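Local coordinates for protein ATP-dependent protease (Xanthomonas campestris pv. campestris, PDB 7CAY) that probably binds protein substrates in the manner of the N-terminal domain of the ATP-dependent protease Lon, at residues L10-S15 with R30-L35; T90-V95 with Q177-H182; L173-E178 with L185-A190. One frame throughout, in Å; residues are numbered along the deposited sequence.

Interaction 1 (L10-S15 with R30-L35); sequences LFPLHS and RRYLDL
Phe-11 and Tyr-32 carry this contact, with Leu-35 and Pro-12 completing it on the helix and strand sides. It joins strand 6-13 of the PUA-like beta-sheet of the Lon N-terminal domain to the start of helix 30-42. The strand and helix segments run obliquely, their N-to-C directions 135° apart, and their axes stay 11.1 Å from each other, a separation bridged largely by the side chains of Phe-11 and Tyr-32. The ring centroids of Phe-11 and Tyr-32 are 4.9 Å apart with planes at 56°, an oblique aromatic pair. The touching is lopsided: Tyr-32 puts CD1 over one face of the Phe-11 ring, displaced toward the rim, 3.4 Å from Phe-11 CE2. The methyl CD1 of Leu-35 instead lies in the plane of that ring, at its edge, 3.4 Å from Phe-11 CE1. Face and edge of Phe-11 are thus met by residues three apart on the helix, whose bonds to CB both point toward the strand. With CG anti to the backbone N (chi1 -172°), Leu-35 carries CD1 out to the ring edge. At the far end of the Tyr-32 ring the Pro-12 pyrrolidine is approached from the opposite direction: Pro-12 CD lies 3.9 Å from Tyr-32 CE1, while the hydroxyl OH of Tyr-32 sits beside Pro-12 CG and CD. Further out, Phe-11 is held in the sheet by backbone hydrogen bonds to Gly-47 and Cys-49 of strand 47-51, which runs parallel to strand 6-13. Leu-25 of strand 22-27 also touches Phe-11, Val-27 of the same strand touches Tyr-32, and the ring of Phe-46 stacks on that of Phe-11.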
ATOM      1  N   LEU A  10      -8.670  -2.539   8.591  1.00 60.09           N
ATOM      2  CA  LEU A  10      -7.297  -2.836   8.204  1.00 60.85           C
ATOM      3  C   LEU A  10      -7.134  -4.329   7.952  1.00 63.35           C
ATOM      4  O   LEU A  10      -7.527  -5.152   8.785  1.00 63.79           O
ATOM      5  CB  LEU A  10      -6.316  -2.373   9.283  1.00 59.89           C
ATOM      6  CG  LEU A  10      -6.477  -0.930   9.771  1.00 59.88           C
ATOM      7  CD1 LEU A  10      -5.363  -0.564  10.742  1.00 59.85           C
ATOM      8  CD2 LEU A  10      -6.524   0.043   8.606  1.00 60.02           C
ATOM      9  N   PHE A  11      -6.552  -4.671   6.800  1.00 60.75           N
ATOM     10  CA  PHE A  11      -6.251  -6.050   6.432  1.00 61.86           C
ATOM     11  C   PHE A  11      -4.773  -6.329   6.637  1.00 64.98           C
ATOM     12  O   PHE A  11      -3.928  -5.582   6.122  1.00 63.66           O
ATOM     13  CB  PHE A  11      -6.635  -6.320   4.980  1.00 63.60           C
ATOM     14  CG  PHE A  11      -8.079  -6.690   4.794  1.00 64.68           C
ATOM     15  CD1 PHE A  11      -9.081  -5.914   5.351  1.00 65.67           C
ATOM     16  CD2 PHE A  11      -8.435  -7.810   4.059  1.00 65.43           C
ATOM     17  CE1 PHE A  11     -10.411  -6.249   5.184  1.00 66.61           C
ATOM     18  CE2 PHE A  11      -9.766  -8.148   3.884  1.00 66.10           C
ATOM     19  CZ  PHE A  11     -10.755  -7.367   4.448  1.00 66.80           C
ATOM     20  N   PRO A  12      -4.426  -7.378   7.374  1.00 64.21           N
ATOM     21  CA  PRO A  12      -3.015  -7.628   7.698  1.00 64.33           C
ATOM     22  C   PRO A  12      -2.280  -8.426   6.630  1.00 64.00           C
ATOM     23  O   PRO A  12      -2.676  -9.550   6.305  1.00 64.44           O
ATOM     24  CB  PRO A  12      -3.107  -8.412   9.009  1.00 65.08           C
ATOM     25  CG  PRO A  12      -4.393  -9.177   8.877  1.00 65.15           C
ATOM     26  CD  PRO A  12      -5.332  -8.310   8.069  1.00 64.77           C
ATOM     27  N   LEU A  13      -1.199  -7.863   6.092  1.00 60.63           N
ATOM     28  CA  LEU A  13      -0.385  -8.539   5.092  1.00 57.84           C
ATOM     29  C   LEU A  13       1.071  -8.564   5.534  1.00 57.11           C
ATOM     30  O   LEU A  13       1.548  -7.648   6.209  1.00 56.06           O
ATOM     31  CB  LEU A  13      -0.489  -7.866   3.715  1.00 57.18           C
ATOM     32  CG  LEU A  13      -1.857  -7.774   3.035  1.00 57.89           C
ATOM     33  CD1 LEU A  13      -1.665  -7.519   1.559  1.00 59.44           C
ATOM     34  CD2 LEU A  13      -2.688  -9.024   3.246  1.00 58.65           C
ATOM     35  N   HIS A  14       1.778  -9.621   5.135  1.00 62.03           N
ATOM     36  CA  HIS A  14       3.198  -9.776   5.432  1.00 60.69           C
ATOM     37  C   HIS A  14       4.088  -8.997   4.478  1.00 55.81           C
ATOM     38  O   HIS A  14       5.288  -9.282   4.385  1.00 54.18           O
ATOM     39  CB  HIS A  14       3.579 -11.258   5.413  1.00 61.99           C
ATOM     40  CG  HIS A  14       3.021 -12.038   6.562  1.00 61.47           C
ATOM     41  ND1 HIS A  14       3.639 -12.093   7.793  1.00 62.03           N
ATOM     42  CD2 HIS A  14       1.900 -12.789   6.671  1.00 61.45           C
ATOM     43  CE1 HIS A  14       2.926 -12.850   8.607  1.00 62.13           C
ATOM     44  NE2 HIS A  14       1.865 -13.283   7.952  1.00 61.79           N
ATOM     45  N   SER A  15       3.521  -8.021   3.776  1.00 56.40           N
ATOM     46  CA  SER A  15       4.262  -7.188   2.843  1.00 54.12           C
ATOM     47  C   SER A  15       3.490  -5.893   2.656  1.00 52.59           C
ATOM     48  O   SER A  15       2.261  -5.912   2.568  1.00 53.86           O
ATOM     49  CB  SER A  15       4.461  -7.892   1.501  1.00 53.64           C
ATOM     50  OG  SER A  15       3.211  -8.270   0.952  1.00 53.19           O
ATOM     51  N   ARG A  30     -14.147 -16.366   7.289  1.00 76.67           N
ATOM     52  CA  ARG A  30     -15.524 -15.920   7.486  1.00 79.55           C
ATOM     53  C   ARG A  30     -15.601 -14.440   7.832  1.00 81.37           C
ATOM     54  O   ARG A  30     -16.554 -13.758   7.434  1.00 81.50           O
ATOM     55  CB  ARG A  30     -16.192 -16.752   8.581  1.00 82.06           C
ATOM     56  N   ARG A  31     -14.616 -13.923   8.568  1.00 80.27           N
ATOM     57  CA  ARG A  31     -14.637 -12.515   8.947  1.00 80.27           C
ATOM     58  C   ARG A  31     -14.199 -11.613   7.798  1.00 79.35           C
ATOM     59  O   ARG A  31     -14.774 -10.538   7.597  1.00 79.79           O
ATOM     60  CB  ARG A  31     -13.752 -12.298  10.175  1.00 80.70           C
ATOM     61  CG  ARG A  31     -12.407 -12.990  10.083  1.00 80.90           C
ATOM     62  CD  ARG A  31     -12.070 -13.710  11.374  1.00 82.38           C
ATOM     63  NE  ARG A  31     -10.829 -14.469  11.258  1.00 83.59           N
ATOM     64  CZ  ARG A  31      -9.621 -13.953  11.456  1.00 84.37           C
ATOM     65  NH1 ARG A  31      -9.491 -12.672  11.778  1.00 84.40           N
ATOM     66  NH2 ARG A  31      -8.544 -14.715  11.328  1.00 85.02           N
ATOM     67  N   TYR A  32     -13.190 -12.033   7.028  1.00 80.24           N
ATOM     68  CA  TYR A  32     -12.725 -11.207   5.919  1.00 78.06           C
ATOM     69  C   TYR A  32     -13.702 -11.222   4.751  1.00 77.86           C
ATOM     70  O   TYR A  32     -13.816 -10.227   4.029  1.00 77.25           O
ATOM     71  CB  TYR A  32     -11.341 -11.666   5.460  1.00 78.31           C
ATOM     72  CG  TYR A  32     -10.249 -11.383   6.464  1.00 78.28           C
ATOM     73  CD1 TYR A  32      -9.860 -10.079   6.741  1.00 77.92           C
ATOM     74  CD2 TYR A  32      -9.606 -12.415   7.132  1.00 78.27           C
ATOM     75  CE1 TYR A  32      -8.864  -9.812   7.657  1.00 78.09           C
ATOM     76  CE2 TYR A  32      -8.608 -12.158   8.049  1.00 78.64           C
ATOM     77  CZ  TYR A  32      -8.242 -10.854   8.308  1.00 78.83           C
ATOM     78  OH  TYR A  32      -7.249 -10.595   9.222  1.00 79.89           O
ATOM     79  N   LEU A  33     -14.414 -12.333   4.549  1.00 75.90           N
ATOM     80  CA  LEU A  33     -15.384 -12.394   3.460  1.00 77.67           C
ATOM     81  C   LEU A  33     -16.598 -11.520   3.751  1.00 80.80           C
ATOM     82  O   LEU A  33     -17.103 -10.831   2.857  1.00 83.04           O
ATOM     83  CB  LEU A  33     -15.808 -13.842   3.214  1.00 77.05           C
ATOM     84  CG  LEU A  33     -16.809 -14.064   2.077  1.00 77.42           C
ATOM     85  CD1 LEU A  33     -16.219 -13.608   0.751  1.00 77.69           C
ATOM     86  CD2 LEU A  33     -17.239 -15.521   2.007  1.00 78.80           C
ATOM     87  N   ASP A  34     -17.081 -11.532   4.996  1.00 81.24           N
ATOM     88  CA  ASP A  34     -18.244 -10.723   5.345  1.00 82.40           C
ATOM     89  C   ASP A  34     -17.929  -9.233   5.305  1.00 82.85           C
ATOM     90  O   ASP A  34     -18.818  -8.421   5.019  1.00 84.79           O
ATOM     91  CB  ASP A  34     -18.763 -11.119   6.729  1.00 82.53           C
ATOM     92  N   LEU A  35     -16.678  -8.853   5.580  1.00 84.63           N
ATOM     93  CA  LEU A  35     -16.308  -7.443   5.530  1.00 81.85           C
ATOM     94  C   LEU A  35     -16.284  -6.930   4.094  1.00 80.42           C
ATOM     95  O   LEU A  35     -16.745  -5.815   3.822  1.00 82.69           O
ATOM     96  CB  LEU A  35     -14.952  -7.235   6.208  1.00 80.40           C
ATOM     97  CG  LEU A  35     -14.446  -5.804   6.443  1.00 80.54           C
ATOM     98  CD1 LEU A  35     -13.705  -5.253   5.228  1.00 80.42           C
ATOM     99  CD2 LEU A  35     -15.591  -4.876   6.843  1.00 81.71           C
TER

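Interaction 2 (T90-V95 with Q177-H182); sequences TRRFRV and QEDDPH
Asp-179 divides its carboxylate between two arginines of one strand, Arg-92 and Arg-94, each taking a different oxygen. Arg-92 NH1 forms a salt bridge with Asp-179 OD1 in a nearly straight hydrogen bond; its modelled length of 2.5 Å is doubtful at 2.80 Å resolution. OD1 lies at the edge of that guanidinium, near its plane, although guanidinium and carboxylate planes are turned 54° apart. A bend at chi3 (-52°) turns the end of the Arg-92 chain to this position. Arg-94, extended from CG to NE, runs against the direction of the Asp-179 side chain and bridges Asp-179 OD2 through NH1 at 2.6 Å. Here the oxygen lies in the guanidinium plane and is met on its anti side, 34° out of the carboxylate plane; Arg-94 NE adds a weak bond to the same OD2, 3.4 Å away. The network fastens strand 83-100 of the PUA-like beta part to the link between helices 169-177 and 181-190 of the helical part. Arg-92 NH1 also donates to Leu-176 O, so this one nitrogen grips both the end of helix 169-177 and the loop carboxylate. Tyr-66 of strand 66-74 touches Asp-179 and weakly bonds Arg-94 NE through its hydroxyl.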
ATOM      1  N   THR A  90      -3.997   2.964  -3.361  1.00 62.91           N
ATOM      2  CA  THR A  90      -4.451   4.319  -3.625  1.00 62.91           C
ATOM      3  C   THR A  90      -3.800   5.232  -2.593  1.00 61.98           C
ATOM      4  O   THR A  90      -2.587   5.491  -2.685  1.00 62.52           O
ATOM      5  CB  THR A  90      -5.984   4.390  -3.618  1.00 62.07           C
ATOM      6  OG1 THR A  90      -6.474   3.994  -2.330  1.00 60.79           O
ATOM      7  CG2 THR A  90      -6.561   3.463  -4.675  1.00 61.41           C
ATOM      8  N   ARG A  91      -4.531   5.721  -1.596  1.00 60.88           N
ATOM      9  CA  ARG A  91      -3.997   6.709  -0.669  1.00 60.89           C
ATOM     10  C   ARG A  91      -3.267   6.053   0.495  1.00 59.03           C
ATOM     11  O   ARG A  91      -3.579   4.930   0.900  1.00 59.12           O
ATOM     12  CB  ARG A  91      -5.116   7.598  -0.126  1.00 62.22           C
ATOM     13  CG  ARG A  91      -5.805   8.457  -1.168  1.00 64.53           C
ATOM     14  CD  ARG A  91      -6.976   9.195  -0.545  1.00 66.07           C
ATOM     15  NE  ARG A  91      -7.961   8.269   0.005  1.00 64.26           N
ATOM     16  CZ  ARG A  91      -9.006   8.638   0.739  1.00 65.02           C
ATOM     17  NH1 ARG A  91      -9.204   9.918   1.019  1.00 67.28           N
ATOM     18  NH2 ARG A  91      -9.852   7.725   1.196  1.00 64.04           N
ATOM     19  N   ARG A  92      -2.290   6.775   1.036  1.00 62.28           N
ATOM     20  CA  ARG A  92      -1.587   6.351   2.237  1.00 60.11           C
ATOM     21  C   ARG A  92      -2.229   6.978   3.467  1.00 61.11           C
ATOM     22  O   ARG A  92      -2.758   8.091   3.417  1.00 63.43           O
ATOM     23  CB  ARG A  92      -0.110   6.739   2.174  1.00 58.99           C
ATOM     24  CG  ARG A  92       0.673   6.042   1.082  1.00 57.10           C
ATOM     25  CD  ARG A  92       2.063   6.639   0.939  1.00 57.04           C
ATOM     26  NE  ARG A  92       2.013   8.090   0.784  1.00 57.73           N
ATOM     27  CZ  ARG A  92       2.452   8.958   1.689  1.00 56.60           C
ATOM     28  NH1 ARG A  92       2.993   8.530   2.818  1.00 54.06           N
ATOM     29  NH2 ARG A  92       2.357  10.258   1.458  1.00 59.26           N
ATOM     30  N   PHE A  93      -2.176   6.249   4.580  1.00 60.73           N
ATOM     31  CA  PHE A  93      -2.760   6.727   5.823  1.00 60.66           C
ATOM     32  C   PHE A  93      -1.833   6.408   6.985  1.00 59.49           C
ATOM     33  O   PHE A  93      -0.920   5.585   6.875  1.00 55.82           O
ATOM     34  CB  PHE A  93      -4.150   6.123   6.072  1.00 59.83           C
ATOM     35  CG  PHE A  93      -4.179   4.623   6.052  1.00 57.64           C
ATOM     36  CD1 PHE A  93      -3.840   3.891   7.179  1.00 57.12           C
ATOM     37  CD2 PHE A  93      -4.568   3.941   4.912  1.00 57.31           C
ATOM     38  CE1 PHE A  93      -3.875   2.509   7.165  1.00 55.22           C
ATOM     39  CE2 PHE A  93      -4.607   2.558   4.892  1.00 55.65           C
ATOM     40  CZ  PHE A  93      -4.261   1.843   6.020  1.00 54.55           C
ATOM     41  N   ARG A  94      -2.084   7.081   8.106  1.00 58.56           N
ATOM     42  CA  ARG A  94      -1.385   6.836   9.359  1.00 59.71           C
ATOM     43  C   ARG A  94      -2.373   6.279  10.375  1.00 56.96           C
ATOM     44  O   ARG A  94      -3.479   6.810  10.521  1.00 57.96           O
ATOM     45  CB  ARG A  94      -0.747   8.119   9.895  1.00 62.84           C
ATOM     46  CG  ARG A  94      -0.038   8.942   8.843  1.00 65.50           C
ATOM     47  CD  ARG A  94       0.815  10.035   9.471  1.00 70.04           C
ATOM     48  NE  ARG A  94       1.386  10.924   8.463  1.00 73.44           N
ATOM     49  CZ  ARG A  94       0.896  12.121   8.161  1.00 77.60           C
ATOM     50  NH1 ARG A  94       1.478  12.859   7.226  1.00 80.15           N
ATOM     51  NH2 ARG A  94      -0.173  12.583   8.799  1.00 79.20           N
ATOM     52  N   VAL A  95      -1.977   5.217  11.072  1.00 56.36           N
ATOM     53  CA  VAL A  95      -2.831   4.606  12.091  1.00 57.18           C
ATOM     54  C   VAL A  95      -2.613   5.380  13.388  1.00 61.98           C
ATOM     55  O   VAL A  95      -1.606   5.193  14.071  1.00 61.67           O
ATOM     56  CB  VAL A  95      -2.541   3.112  12.267  1.00 56.05           C
ATOM     57  CG1 VAL A  95      -3.589   2.475  13.160  1.00 55.69           C
ATOM     58  CG2 VAL A  95      -2.496   2.410  10.915  1.00 54.45           C
ATOM     59  N   GLN A 177       6.383   5.358   4.989  1.00 60.73           N
ATOM     60  CA  GLN A 177       6.296   6.361   6.049  1.00 62.21           C
ATOM     61  C   GLN A 177       6.738   7.737   5.571  1.00 64.81           C
ATOM     62  O   GLN A 177       6.196   8.751   6.024  1.00 66.90           O
ATOM     63  CB  GLN A 177       7.136   5.928   7.251  1.00 61.74           C
ATOM     64  N   GLU A 178       7.716   7.795   4.668  1.00 62.29           N
ATOM     65  CA  GLU A 178       8.205   9.073   4.162  1.00 64.53           C
ATOM     66  C   GLU A 178       7.142   9.726   3.287  1.00 64.59           C
ATOM     67  O   GLU A 178       6.735   9.160   2.267  1.00 63.95           O
ATOM     68  CB  GLU A 178       9.497   8.870   3.374  1.00 64.07           C
ATOM     69  CG  GLU A 178      10.082  10.155   2.813  1.00 65.84           C
ATOM     70  CD  GLU A 178      10.564  11.094   3.899  1.00 66.26           C
ATOM     71  OE1 GLU A 178      11.589  10.784   4.540  1.00 65.65           O
ATOM     72  OE2 GLU A 178       9.910  12.134   4.120  1.00 67.02           O
ATOM     73  N   ASP A 179       6.702  10.922   3.673  1.00 65.53           N
ATOM     74  CA  ASP A 179       5.627  11.617   2.976  1.00 67.82           C
ATOM     75  C   ASP A 179       6.126  12.628   1.946  1.00 69.51           C
ATOM     76  O   ASP A 179       5.319  13.395   1.411  1.00 71.73           O
ATOM     77  CB  ASP A 179       4.706  12.313   3.984  1.00 70.22           C
ATOM     78  CG  ASP A 179       3.966  11.327   4.874  1.00 69.74           C
ATOM     79  OD1 ASP A 179       3.826  10.149   4.476  1.00 68.02           O
ATOM     80  OD2 ASP A 179       3.521  11.732   5.970  1.00 70.93           O
ATOM     81  N   ASP A 180       7.424  12.644   1.648  1.00 69.61           N
ATOM     82  CA  ASP A 180       7.972  13.540   0.643  1.00 70.90           C
ATOM     83  C   ASP A 180       8.577  12.738  -0.502  1.00 67.92           C
ATOM     84  O   ASP A 180       9.419  11.861  -0.261  1.00 66.31           O
ATOM     85  CB  ASP A 180       9.036  14.471   1.254  1.00 74.22           C
ATOM     86  CG  ASP A 180       9.821  15.234   0.200  1.00 78.53           C
ATOM     87  OD1 ASP A 180      11.070  15.184   0.240  1.00 79.68           O
ATOM     88  OD2 ASP A 180       9.191  15.865  -0.677  1.00 80.78           O
ATOM     89  N   PRO A 181       8.176  13.001  -1.751  1.00 71.95           N
ATOM     90  CA  PRO A 181       8.685  12.185  -2.867  1.00 69.83           C
ATOM     91  C   PRO A 181      10.187  12.283  -3.066  1.00 69.22           C
ATOM     92  O   PRO A 181      10.821  11.287  -3.438  1.00 68.52           O
ATOM     93  CB  PRO A 181       7.919  12.736  -4.079  1.00 72.50           C
ATOM     94  CG  PRO A 181       6.692  13.368  -3.501  1.00 73.15           C
ATOM     95  CD  PRO A 181       7.116  13.930  -2.179  1.00 73.51           C
ATOM     96  N   HIS A 182      10.779  13.453  -2.830  1.00 72.83           N
ATOM     97  CA  HIS A 182      12.205  13.615  -3.098  1.00 72.68           C
ATOM     98  C   HIS A 182      13.058  12.981  -2.006  1.00 71.54           C
ATOM     99  O   HIS A 182      14.051  12.309  -2.307  1.00 70.69           O
ATOM    100  CB  HIS A 182      12.540  15.097  -3.258  1.00 74.75           C
ATOM    101  CG  HIS A 182      11.642  15.813  -4.219  1.00 74.79           C
ATOM    102  ND1 HIS A 182      10.564  16.568  -3.809  1.00 75.15           N
ATOM    103  CD2 HIS A 182      11.654  15.877  -5.571  1.00 75.82           C
ATOM    104  CE1 HIS A 182       9.955  17.073  -4.867  1.00 76.83           C
ATOM    105  NE2 HIS A 182      10.596  16.670  -5.948  1.00 77.55           N
TER

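Interaction 3 (L173-E178 with L185-A190)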
ATOM      1  N   LEU A 173       8.613  -0.317   3.990  1.00 52.65           N
ATOM      2  CA  LEU A 173       7.797   0.345   5.002  1.00 52.22           C
ATOM      3  C   LEU A 173       8.321   1.744   5.302  1.00 54.00           C
ATOM      4  O   LEU A 173       7.537   2.674   5.524  1.00 53.82           O
ATOM      5  CB  LEU A 173       7.762  -0.500   6.277  1.00 51.09           C
ATOM      6  CG  LEU A 173       7.042   0.086   7.494  1.00 50.00           C
ATOM      7  CD1 LEU A 173       5.550   0.224   7.235  1.00 49.10           C
ATOM      8  CD2 LEU A 173       7.301  -0.769   8.719  1.00 49.20           C
ATOM      9  N   SER A 174       9.646   1.909   5.317  1.00 54.11           N
ATOM     10  CA  SER A 174      10.226   3.224   5.564  1.00 55.14           C
ATOM     11  C   SER A 174       9.891   4.195   4.438  1.00 55.68           C
ATOM     12  O   SER A 174       9.636   5.378   4.688  1.00 57.88           O
ATOM     13  CB  SER A 174      11.738   3.102   5.743  1.00 56.76           C
ATOM     14  OG  SER A 174      12.333   4.371   5.956  1.00 59.79           O
ATOM     15  N   LEU A 175       9.889   3.713   3.193  1.00 53.77           N
ATOM     16  CA  LEU A 175       9.466   4.551   2.076  1.00 55.53           C
ATOM     17  C   LEU A 175       8.004   4.954   2.217  1.00 57.76           C
ATOM     18  O   LEU A 175       7.640   6.104   1.945  1.00 60.48           O
ATOM     19  CB  LEU A 175       9.697   3.817   0.752  1.00 54.38           C
ATOM     20  CG  LEU A 175      11.158   3.562   0.378  1.00 55.04           C
ATOM     21  CD1 LEU A 175      11.272   2.538  -0.737  1.00 55.25           C
ATOM     22  CD2 LEU A 175      11.844   4.857  -0.016  1.00 56.16           C
ATOM     23  N   LEU A 176       7.153   4.017   2.643  1.00 55.70           N
ATOM     24  CA  LEU A 176       5.745   4.334   2.861  1.00 57.48           C
ATOM     25  C   LEU A 176       5.581   5.420   3.921  1.00 60.57           C
ATOM     26  O   LEU A 176       4.743   6.318   3.776  1.00 59.89           O
ATOM     27  CB  LEU A 176       4.982   3.067   3.260  1.00 54.15           C
ATOM     28  CG  LEU A 176       3.452   3.102   3.206  1.00 51.71           C
ATOM     29  CD1 LEU A 176       2.964   3.102   1.762  1.00 51.55           C
ATOM     30  CD2 LEU A 176       2.854   1.938   3.986  1.00 49.46           C
ATOM     31  N   GLN A 177       6.383   5.358   4.989  1.00 60.73           N
ATOM     32  CA  GLN A 177       6.296   6.361   6.049  1.00 62.21           C
ATOM     33  C   GLN A 177       6.738   7.737   5.571  1.00 64.81           C
ATOM     34  O   GLN A 177       6.196   8.751   6.024  1.00 66.90           O
ATOM     35  CB  GLN A 177       7.136   5.928   7.251  1.00 61.74           C
ATOM     36  N   GLU A 178       7.716   7.795   4.668  1.00 62.29           N
ATOM     37  CA  GLU A 178       8.205   9.073   4.162  1.00 64.53           C
ATOM     38  C   GLU A 178       7.142   9.726   3.287  1.00 64.59           C
ATOM     39  O   GLU A 178       6.735   9.160   2.267  1.00 63.95           O
ATOM     40  CB  GLU A 178       9.497   8.870   3.374  1.00 64.07           C
ATOM     41  CG  GLU A 178      10.082  10.155   2.813  1.00 65.84           C
ATOM     42  CD  GLU A 178      10.564  11.094   3.899  1.00 66.26           C
ATOM     43  OE1 GLU A 178      11.589  10.784   4.540  1.00 65.65           O
ATOM     44  OE2 GLU A 178       9.910  12.134   4.120  1.00 67.02           O
ATOM     45  N   LEU A 185      13.102   9.356  -2.689  1.00 67.41           N
ATOM     46  CA  LEU A 185      14.111   8.965  -3.667  1.00 69.10           C
ATOM     47  C   LEU A 185      15.528   9.099  -3.127  1.00 69.54           C
ATOM     48  O   LEU A 185      16.433   8.419  -3.623  1.00 69.11           O
ATOM     49  CB  LEU A 185      13.953   9.798  -4.940  1.00 71.07           C
ATOM     50  CG  LEU A 185      12.741   9.461  -5.812  1.00 70.46           C
ATOM     51  CD1 LEU A 185      12.432  10.597  -6.773  1.00 72.90           C
ATOM     52  CD2 LEU A 185      12.982   8.168  -6.577  1.00 69.36           C
ATOM     53  N   GLU A 186      15.742   9.953  -2.123  1.00 67.80           N
ATOM     54  CA  GLU A 186      17.084  10.114  -1.572  1.00 69.73           C
ATOM     55  C   GLU A 186      17.494   8.893  -0.755  1.00 68.44           C
ATOM     56  O   GLU A 186      18.654   8.468  -0.805  1.00 68.07           O
ATOM     57  CB  GLU A 186      17.158  11.387  -0.728  1.00 72.07           C
ATOM     58  CG  GLU A 186      18.575  11.834  -0.392  1.00 74.93           C
ATOM     59  CD  GLU A 186      19.348  12.307  -1.613  1.00 78.53           C
ATOM     60  OE1 GLU A 186      19.000  13.372  -2.170  1.00 80.52           O
ATOM     61  OE2 GLU A 186      20.302  11.608  -2.016  1.00 79.12           O
ATOM     62  N   GLN A 187      16.561   8.311   0.001  1.00 67.13           N
ATOM     63  CA  GLN A 187      16.862   7.084   0.728  1.00 67.57           C
ATOM     64  C   GLN A 187      16.653   5.842  -0.126  1.00 65.97           C
ATOM     65  O   GLN A 187      17.298   4.816   0.121  1.00 65.68           O
ATOM     66  CB  GLN A 187      16.020   6.987   2.006  1.00 66.57           C
ATOM     67  CG  GLN A 187      14.568   6.604   1.799  1.00 65.83           C
ATOM     68  CD  GLN A 187      13.874   6.251   3.106  1.00 65.38           C
ATOM     69  OE1 GLN A 187      14.524   6.060   4.137  1.00 65.81           O
ATOM     70  NE2 GLN A 187      12.547   6.162   3.069  1.00 64.46           N
ATOM     71  N   LEU A 188      15.773   5.913  -1.127  1.00 66.06           N
ATOM     72  CA  LEU A 188      15.704   4.849  -2.122  1.00 67.46           C
ATOM     73  C   LEU A 188      17.015   4.737  -2.886  1.00 73.59           C
ATOM     74  O   LEU A 188      17.362   3.657  -3.379  1.00 74.94           O
ATOM     75  CB  LEU A 188      14.539   5.105  -3.080  1.00 66.10           C
ATOM     76  CG  LEU A 188      14.229   4.057  -4.150  1.00 65.74           C
ATOM     77  CD1 LEU A 188      13.858   2.729  -3.511  1.00 63.37           C
ATOM     78  CD2 LEU A 188      13.113   4.548  -5.060  1.00 66.55           C
ATOM     79  N   LEU A 189      17.758   5.842  -2.985  1.00 70.08           N
ATOM     80  CA  LEU A 189      19.067   5.820  -3.625  1.00 75.16           C
ATOM     81  C   LEU A 189      20.095   5.086  -2.775  1.00 78.77           C
ATOM     82  O   LEU A 189      20.996   4.435  -3.318  1.00 79.41           O
ATOM     83  CB  LEU A 189      19.524   7.253  -3.906  1.00 76.29           C
ATOM     84  CG  LEU A 189      20.921   7.461  -4.490  1.00 77.34           C
ATOM     85  CD1 LEU A 189      21.063   6.693  -5.790  1.00 77.74           C
ATOM     86  CD2 LEU A 189      21.196   8.940  -4.706  1.00 79.25           C
ATOM     87  N   ALA A 190      19.978   5.172  -1.447  1.00 76.81           N
ATOM     88  CA  ALA A 190      20.921   4.477  -0.577  1.00 78.04           C
ATOM     89  C   ALA A 190      20.706   2.969  -0.615  1.00 78.40           C
ATOM     90  O   ALA A 190      21.673   2.199  -0.647  1.00 80.58           O
ATOM     91  CB  ALA A 190      20.799   4.999   0.855  1.00 77.34           C
TER
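Helix 173-177 and helix 185-190 run almost antiparallel, at 166° with axes 10.3 Å apart, and the CA atoms of Leu-175 and Leu-188 come to 7.5 Å. They form the two arms of a helical hairpin in the C-terminal helical part of the Lon N-terminal domain. Gln-187 spans most of the gap. Its CG lies between the backbone N and the carbonyl carbon (chi1 76°), and beyond CG the chain is extended, carrying the amide across to the first helix. Gln-187 NE2 donates a weak, bent hydrogen bond of 3.4 Å to Ser-174 O (141° at the hydrogen), an oxygen that also accepts from Glu-178 N within its helix. Ser-174 OG gives a second weak bond, 3.3 Å, to Gln-187 OE1, so each end of the amide has a partner, though only a weak one. Leu-175 and Gln-187 lie alongside each other, running in opposite senses, with Leu-175 CD2 3.7 Å from Gln-187 CG. Trp-191 touches both Ser-174 and Leu-175, while Leu-161 of helix 154-164 packs on Leu-188. On the buried side the two leucines cross at about a right angle, Leu-175 CD1 meeting Leu-188 CD1 at 3.8 Å.

How the interactions relate
From the N terminus, interaction 1 closes a loop of 14 residues containing strand 22-27 and is complete before the others begin. Interaction 2 closes a far longer one, 81 residues that include helices 126-134 and 154-164. Interaction 3, a short closure across six residues, opens where interaction 2 ends, sharing Gln-177 and Glu-178; residues 178-180 form the hairpin's connection and 181-182 start its second helix. Their centres are 10 Å apart. Interaction 1 sits on the opposite side of the chain's centre, yet its strand meets interaction 2 through Leu-10 packing on Phe-93 and Val-95. Interaction 1 ties helix 30-42 to the sheet, interaction 2 the sheet to the hairpin, and interaction 3 the hairpin's two helices.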